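Local coordinates for protein ATP-dependent DNA helicase (Mycobacterium smegmatis, PDB 5V9X) that uses ATP to translocate 3'-to-5' along a single DNA strand and unwind RNA:DNA hybrids, at residues 704-716 with 833-845. Numbering follows the deposited sequence.
Sequences PYGLRVHGPLALA and QDVYDVPALIELM
Arg708 and the chain turn at Val835-Asp837 illustrate how a single arginine can serve the backbone carbonyls at a helix C-terminus. Its NE donates to Val835 O at 3.0 Å; that oxygen lies in the guanidinium plane, although the donor stands well above the carbonyl plane. A bend at chi3 (67°) turns the group back along the helix end, where NH2 reaches Tyr836 O in a weak bond. The CB of Asp837 covers one guanidinium face. The exchange is reciprocal at the backbone, because Arg708 O, to which Pro712 one turn on has no N-H to offer, accepts from Asp837 N at 2.9 Å.

Asp837 also opens the next helix as its N-cap, OD1 taking a weak bond from Ala840 N. The joint between helices 822-835 and 838-849 is thereby fastened to the first turns of helix 707-725, all within the DEAD/H-associated region of this Lhr helicase. Helices 707-716 and 838-845 cross at -74°, their axes 8.6 Å apart.

Apolar contacts fill this crossing. Val709 forks over the second helix: CG1 touches both Leu841 CD1 and Leu844 CD2, while CG2 meets Ala840 CB at 3.6 Å. Leu841, with CG trans to its own N (chi1 -179°), sends CD2 against the Pro712 ring, and Met845 CE meets Leu713 CD1.

Two tyrosines add CH-pi contacts. Pro712 CD lies over one face of Tyr836, 3.9 Å from the ring centroid, and Leu715 CD1 touches the hydroxyl end. Leu844 CD2 sits over a face of Tyr705, whose OH is hydrogen-bonded to Asp682 O.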
# COMPACT_ATOMS: atom_id res chain seq x y z
N PRO A 704 -5.30 -11.56 -18.01
CA PRO A 704 -4.44 -10.66 -17.23
C PRO A 704 -5.17 -9.78 -16.22
O PRO A 704 -4.50 -8.98 -15.55
CB PRO A 704 -3.81 -9.80 -18.32
CG PRO A 704 -4.90 -9.66 -19.33
CD PRO A 704 -5.67 -10.97 -19.31
N TYR A 705 -6.49 -9.93 -16.06
CA TYR A 705 -7.30 -8.93 -15.39
C TYR A 705 -7.18 -8.94 -13.87
O TYR A 705 -8.05 -8.40 -13.18
CB TYR A 705 -8.77 -9.10 -15.79
CG TYR A 705 -9.08 -8.51 -17.14
CD1 TYR A 705 -9.35 -7.16 -17.29
CD2 TYR A 705 -9.10 -9.31 -18.28
CE1 TYR A 705 -9.63 -6.61 -18.52
CE2 TYR A 705 -9.39 -8.77 -19.52
CZ TYR A 705 -9.65 -7.42 -19.64
OH TYR A 705 -9.93 -6.88 -20.87
N GLY A 706 -6.13 -9.54 -13.34
CA GLY A 706 -5.79 -9.39 -11.94
C GLY A 706 -6.59 -10.29 -11.02
O GLY A 706 -7.62 -10.86 -11.38
N LEU A 707 -6.10 -10.40 -9.78
CA LEU A 707 -6.70 -11.29 -8.80
C LEU A 707 -8.05 -10.79 -8.29
O LEU A 707 -8.88 -11.60 -7.87
CB LEU A 707 -5.74 -11.49 -7.62
CG LEU A 707 -6.13 -12.53 -6.56
CD1 LEU A 707 -6.13 -13.93 -7.15
CD2 LEU A 707 -5.21 -12.44 -5.36
N ARG A 708 -8.28 -9.47 -8.31
CA ARG A 708 -9.55 -8.95 -7.82
C ARG A 708 -10.74 -9.44 -8.63
O ARG A 708 -11.87 -9.45 -8.13
CB ARG A 708 -9.52 -7.41 -7.83
CG ARG A 708 -8.35 -6.81 -7.07
CD ARG A 708 -8.50 -5.31 -6.93
NE ARG A 708 -9.62 -4.95 -6.07
CZ ARG A 708 -10.14 -3.73 -5.98
NH1 ARG A 708 -9.64 -2.75 -6.72
NH2 ARG A 708 -11.15 -3.50 -5.17
N VAL A 709 -10.51 -9.85 -9.87
CA VAL A 709 -11.54 -10.42 -10.73
C VAL A 709 -11.51 -11.94 -10.71
O VAL A 709 -12.55 -12.59 -10.76
CB VAL A 709 -11.38 -9.87 -12.16
CG1 VAL A 709 -12.17 -10.70 -13.17
CG2 VAL A 709 -11.81 -8.41 -12.22
N HIS A 710 -10.31 -12.52 -10.63
CA HIS A 710 -10.15 -13.97 -10.63
C HIS A 710 -10.48 -14.62 -9.30
O HIS A 710 -10.80 -15.81 -9.26
CB HIS A 710 -8.72 -14.32 -11.04
CG HIS A 710 -8.34 -13.81 -12.40
ND1 HIS A 710 -7.03 -13.62 -12.79
CD2 HIS A 710 -9.11 -13.45 -13.45
CE1 HIS A 710 -7.01 -13.17 -14.03
NE2 HIS A 710 -8.26 -13.06 -14.45
N GLY A 711 -10.39 -13.87 -8.20
CA GLY A 711 -10.82 -14.35 -6.91
C GLY A 711 -12.29 -14.75 -6.91
O GLY A 711 -12.63 -15.91 -6.69
N PRO A 712 -13.18 -13.79 -7.16
CA PRO A 712 -14.61 -14.13 -7.19
C PRO A 712 -14.98 -15.05 -8.34
O PRO A 712 -15.94 -15.83 -8.20
CB PRO A 712 -15.29 -12.76 -7.33
CG PRO A 712 -14.28 -11.91 -8.01
CD PRO A 712 -12.96 -12.36 -7.44
N LEU A 713 -14.26 -14.99 -9.46
CA LEU A 713 -14.55 -15.91 -10.56
C LEU A 713 -14.26 -17.35 -10.16
O LEU A 713 -14.98 -18.26 -10.59
CB LEU A 713 -13.74 -15.52 -11.80
CG LEU A 713 -13.98 -16.38 -13.04
CD1 LEU A 713 -15.46 -16.47 -13.36
CD2 LEU A 713 -13.20 -15.83 -14.23
N ALA A 714 -13.22 -17.57 -9.35
CA ALA A 714 -12.95 -18.92 -8.85
C ALA A 714 -14.06 -19.42 -7.94
O ALA A 714 -14.38 -20.61 -7.94
CB ALA A 714 -11.61 -18.96 -8.13
N LEU A 715 -14.67 -18.52 -7.15
CA LEU A 715 -15.82 -18.90 -6.34
C LEU A 715 -16.95 -19.43 -7.22
O LEU A 715 -17.58 -20.44 -6.89
CB LEU A 715 -16.31 -17.70 -5.52
CG LEU A 715 -15.39 -17.13 -4.45
CD1 LEU A 715 -16.00 -15.86 -3.87
CD2 LEU A 715 -15.16 -18.16 -3.35
N ALA A 716 -17.23 -18.74 -8.33
CA ALA A 716 -18.32 -19.16 -9.21
C ALA A 716 -17.99 -20.50 -9.87
O ALA A 716 -18.84 -21.39 -9.94
CB ALA A 716 -18.58 -18.09 -10.26
N GLN A 833 -16.09 -5.50 -1.68
CA GLN A 833 -15.81 -4.15 -2.15
C GLN A 833 -14.32 -3.82 -2.20
O GLN A 833 -13.87 -3.19 -3.15
CB GLN A 833 -16.51 -3.12 -1.25
CG GLN A 833 -18.02 -3.23 -1.23
CD GLN A 833 -18.65 -2.13 -0.39
OE1 GLN A 833 -17.97 -1.20 0.05
NE2 GLN A 833 -19.95 -2.23 -0.17
N ASP A 834 -13.55 -4.23 -1.19
CA ASP A 834 -12.15 -3.86 -1.08
C ASP A 834 -11.20 -4.88 -1.71
O ASP A 834 -10.18 -4.49 -2.28
CB ASP A 834 -11.76 -3.65 0.38
CG ASP A 834 -12.37 -2.39 0.97
OD1 ASP A 834 -13.21 -1.76 0.29
OD2 ASP A 834 -12.01 -2.03 2.11
N VAL A 835 -11.52 -6.17 -1.61
CA VAL A 835 -10.65 -7.22 -2.15
C VAL A 835 -11.08 -7.55 -3.57
O VAL A 835 -10.27 -7.48 -4.50
CB VAL A 835 -10.68 -8.47 -1.25
CG1 VAL A 835 -9.68 -9.50 -1.76
CG2 VAL A 835 -10.38 -8.09 0.19
N TYR A 836 -12.34 -7.94 -3.74
CA TYR A 836 -12.86 -8.25 -5.06
C TYR A 836 -13.15 -6.96 -5.83
O TYR A 836 -13.18 -5.86 -5.28
CB TYR A 836 -14.14 -9.09 -4.96
CG TYR A 836 -13.98 -10.44 -4.30
CD1 TYR A 836 -12.75 -11.08 -4.24
CD2 TYR A 836 -15.08 -11.09 -3.75
CE1 TYR A 836 -12.61 -12.32 -3.64
CE2 TYR A 836 -14.95 -12.33 -3.15
CZ TYR A 836 -13.72 -12.94 -3.10
OH TYR A 836 -13.59 -14.17 -2.49
N ASP A 837 -13.38 -7.13 -7.14
CA ASP A 837 -13.85 -6.06 -8.02
C ASP A 837 -14.97 -6.68 -8.86
O ASP A 837 -14.75 -7.12 -9.99
CB ASP A 837 -12.72 -5.50 -8.89
CG ASP A 837 -13.16 -4.30 -9.72
OD1 ASP A 837 -14.33 -3.89 -9.61
OD2 ASP A 837 -12.33 -3.77 -10.49
N VAL A 838 -16.17 -6.72 -8.29
CA VAL A 838 -17.32 -7.37 -8.92
C VAL A 838 -17.78 -6.58 -10.15
O VAL A 838 -18.06 -7.20 -11.18
CB VAL A 838 -18.46 -7.58 -7.92
CG1 VAL A 838 -19.67 -8.18 -8.61
CG2 VAL A 838 -18.00 -8.48 -6.78
N PRO A 839 -17.89 -5.24 -10.10
CA PRO A 839 -18.19 -4.50 -11.34
C PRO A 839 -17.27 -4.84 -12.50
O PRO A 839 -17.74 -4.91 -13.64
CB PRO A 839 -18.06 -3.04 -10.90
CG PRO A 839 -18.47 -3.05 -9.49
CD PRO A 839 -17.95 -4.35 -8.92
N ALA A 840 -15.98 -5.07 -12.24
CA ALA A 840 -15.09 -5.47 -13.32
C ALA A 840 -15.41 -6.88 -13.80
O ALA A 840 -15.39 -7.15 -15.00
CB ALA A 840 -13.63 -5.37 -12.87
N LEU A 841 -15.70 -7.80 -12.87
CA LEU A 841 -16.07 -9.15 -13.26
C LEU A 841 -17.37 -9.16 -14.05
O LEU A 841 -17.54 -9.97 -14.97
CB LEU A 841 -16.19 -10.04 -12.03
CG LEU A 841 -16.55 -11.51 -12.28
CD1 LEU A 841 -15.54 -12.17 -13.20
CD2 LEU A 841 -16.66 -12.28 -10.97
N ILE A 842 -18.30 -8.25 -13.73
CA ILE A 842 -19.58 -8.22 -14.42
C ILE A 842 -19.41 -7.76 -15.86
O ILE A 842 -19.88 -8.41 -16.80
CB ILE A 842 -20.58 -7.34 -13.65
CG1 ILE A 842 -21.07 -8.06 -12.40
CG2 ILE A 842 -21.75 -6.95 -14.54
CD1 ILE A 842 -21.81 -7.18 -11.42
N GLU A 843 -18.72 -6.63 -16.06
CA GLU A 843 -18.53 -6.14 -17.42
C GLU A 843 -17.70 -7.11 -18.25
O GLU A 843 -17.92 -7.23 -19.47
CB GLU A 843 -17.87 -4.75 -17.42
CG GLU A 843 -17.86 -4.10 -18.80
CD GLU A 843 -17.33 -2.68 -18.79
OE1 GLU A 843 -16.83 -2.23 -17.73
OE2 GLU A 843 -17.41 -2.01 -19.84
N LEU A 844 -16.76 -7.81 -17.63
CA LEU A 844 -16.02 -8.85 -18.34
C LEU A 844 -16.96 -9.93 -18.87
O LEU A 844 -16.80 -10.41 -20.00
CB LEU A 844 -14.95 -9.46 -17.43
CG LEU A 844 -13.50 -9.03 -17.65
CD1 LEU A 844 -13.33 -7.53 -17.45
CD2 LEU A 844 -12.57 -9.81 -16.73
N MET A 845 -17.96 -10.32 -18.07
CA MET A 845 -18.95 -11.28 -18.54
C MET A 845 -19.89 -10.64 -19.55
O MET A 845 -20.33 -11.30 -20.50
CB MET A 845 -19.74 -11.84 -17.36
CG MET A 845 -18.90 -12.69 -16.42
SD MET A 845 -18.18 -14.11 -17.27
CE MET A 845 -16.91 -14.59 -16.10